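Local structure of E2A dna-binding protein (Human adenovirus 5, 2WB0) at residues A[118-123]-A[163-168]. The protein binds single-stranded DNA and unwinds the template without ATP, through its capacity to form multimers, during strand-displacement replication of the viral genome. Sequence-based numbering, arbitrary orientation.
With ZN (zinc ion), chain B.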
# COMPACT_ATOMS: atom_id res chain seq x y z
N ILE A 118 -10.60 -18.34 -5.53
CA ILE A 118 -11.46 -19.15 -6.36
C ILE A 118 -11.80 -18.47 -7.67
O ILE A 118 -12.07 -17.28 -7.68
CB ILE A 118 -12.74 -19.47 -5.57
CG1 ILE A 118 -12.40 -20.18 -4.25
CG2 ILE A 118 -13.77 -20.29 -6.47
CD1 ILE A 118 -11.76 -21.51 -4.45
N ASN A 119 -11.83 -19.21 -8.78
CA ASN A 119 -12.20 -18.61 -10.05
C ASN A 119 -13.69 -18.27 -10.09
O ASN A 119 -14.46 -19.00 -9.59
CB ASN A 119 -11.89 -19.57 -11.21
CG ASN A 119 -10.47 -19.39 -11.75
OD1 ASN A 119 -9.53 -20.04 -11.29
ND2 ASN A 119 -10.31 -18.47 -12.73
N LYS A 120 -14.05 -17.15 -10.71
CA LYS A 120 -15.44 -16.65 -10.82
C LYS A 120 -15.60 -16.05 -12.21
O LYS A 120 -14.65 -15.49 -12.77
CB LYS A 120 -15.67 -15.44 -9.91
CG LYS A 120 -16.01 -15.69 -8.47
CD LYS A 120 -17.49 -15.41 -8.21
CE LYS A 120 -18.02 -16.20 -7.03
NZ LYS A 120 -17.72 -15.48 -5.73
N GLU A 121 -16.81 -16.08 -12.74
CA GLU A 121 -17.12 -15.23 -13.88
C GLU A 121 -17.63 -13.85 -13.39
O GLU A 121 -18.42 -13.77 -12.44
CB GLU A 121 -18.09 -15.93 -14.81
CG GLU A 121 -18.97 -14.98 -15.61
CD GLU A 121 -19.46 -15.59 -16.91
OE1 GLU A 121 -19.45 -16.86 -17.04
OE2 GLU A 121 -19.80 -14.78 -17.82
N HIS A 122 -17.14 -12.77 -13.97
CA HIS A 122 -17.54 -11.44 -13.53
C HIS A 122 -18.04 -10.66 -14.74
O HIS A 122 -17.25 -10.33 -15.61
CB HIS A 122 -16.36 -10.72 -12.92
CG HIS A 122 -16.69 -9.38 -12.36
ND1 HIS A 122 -15.79 -8.34 -12.36
CD2 HIS A 122 -17.83 -8.89 -11.83
CE1 HIS A 122 -16.32 -7.29 -11.78
NE2 HIS A 122 -17.57 -7.58 -11.47
N VAL A 123 -19.36 -10.38 -14.80
CA VAL A 123 -19.94 -9.64 -15.95
C VAL A 123 -20.10 -8.17 -15.58
O VAL A 123 -20.77 -7.86 -14.59
CB VAL A 123 -21.26 -10.26 -16.49
CG1 VAL A 123 -21.07 -11.73 -16.89
CG2 VAL A 123 -22.37 -10.14 -15.49
N ALA A 163 -12.02 -13.97 -13.30
CA ALA A 163 -11.99 -13.28 -12.00
C ALA A 163 -11.66 -14.23 -10.84
O ALA A 163 -11.70 -15.46 -10.99
CB ALA A 163 -13.33 -12.56 -11.75
N ARG A 164 -11.22 -13.65 -9.71
CA ARG A 164 -10.75 -14.44 -8.56
C ARG A 164 -11.31 -13.74 -7.37
O ARG A 164 -11.20 -12.51 -7.27
CB ARG A 164 -9.20 -14.35 -8.44
CG ARG A 164 -8.54 -14.79 -9.73
CD ARG A 164 -8.52 -16.36 -9.74
NE ARG A 164 -7.39 -16.79 -10.59
CZ ARG A 164 -7.48 -16.75 -11.89
NH1 ARG A 164 -8.62 -16.32 -12.37
NH2 ARG A 164 -6.49 -17.12 -12.71
N CYS A 165 -11.85 -14.51 -6.45
CA CYS A 165 -12.37 -14.02 -5.18
C CYS A 165 -11.69 -14.69 -3.95
O CYS A 165 -11.10 -15.79 -4.05
CB CYS A 165 -13.91 -14.23 -5.15
SG CYS A 165 -14.43 -15.99 -4.97
N CYS A 166 -11.77 -14.04 -2.80
CA CYS A 166 -11.35 -14.62 -1.50
C CYS A 166 -12.20 -15.92 -1.33
O CYS A 166 -13.35 -15.92 -1.73
CB CYS A 166 -11.72 -13.64 -0.41
SG CYS A 166 -11.55 -14.34 1.23
N VAL A 167 -11.66 -17.02 -0.78
CA VAL A 167 -12.52 -18.25 -0.73
C VAL A 167 -13.80 -18.04 0.09
O VAL A 167 -14.85 -18.66 -0.19
CB VAL A 167 -11.72 -19.49 -0.26
CG1 VAL A 167 -11.25 -19.31 1.19
CG2 VAL A 167 -12.57 -20.72 -0.45
N HIS A 168 -13.74 -17.12 1.06
CA HIS A 168 -14.88 -16.86 1.93
C HIS A 168 -15.99 -16.14 1.20
O HIS A 168 -17.12 -16.09 1.70
CB HIS A 168 -14.42 -16.07 3.13
CG HIS A 168 -13.37 -16.79 3.92
ND1 HIS A 168 -13.68 -17.66 4.94
CD2 HIS A 168 -12.02 -16.78 3.83
CE1 HIS A 168 -12.57 -18.16 5.45
NE2 HIS A 168 -11.54 -17.64 4.79
ZN ZN B . -9.34 -13.74 1.75
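Ile118 and Cys165 form a hydrogen-bonded pair in a three-stranded antiparallel sheet, where edge strand 118-124 runs beside the middle strand 158-165 in the first of two zinc-binding domains. Two bonds close the ring between them, Ile118 N to Cys165 O and Cys165 N to Ile118 O, each 3.0 Å. Further on, Lys120 N reaches Ala163 O at 2.9 Å, and the return bond from Ala163 N is weak. The tight side carries Ala163 and Cys165, both buried against Phe185 of the third strand. Ala163 CB sits 3.7 Å from His122 CB. Lys120 CG, anti to the carbonyl carbon (chi1 -84°), comes to 3.9 Å from Cys165 SG; the chain bends further on, and NZ, hydrogen-bonded to Cys172 O, lies 3.4 Å from Cys165 SG. On the other face the open side is Asn119, exposed and alongside Arg164, its amide turned 44° from the guanidinium and over one face of it. Arg164 itself is buried, gripped by Asp162 through a salt bridge and by Gly107 O. Past Cys165, the partly exposed Val167 touches Ile118 CG1 with CG2 at 3.8 Å, and Cys166 SG binds zinc with Cys111, His113 and Cys182 while accepting a 3.5 Å hydrogen bond from His168 N.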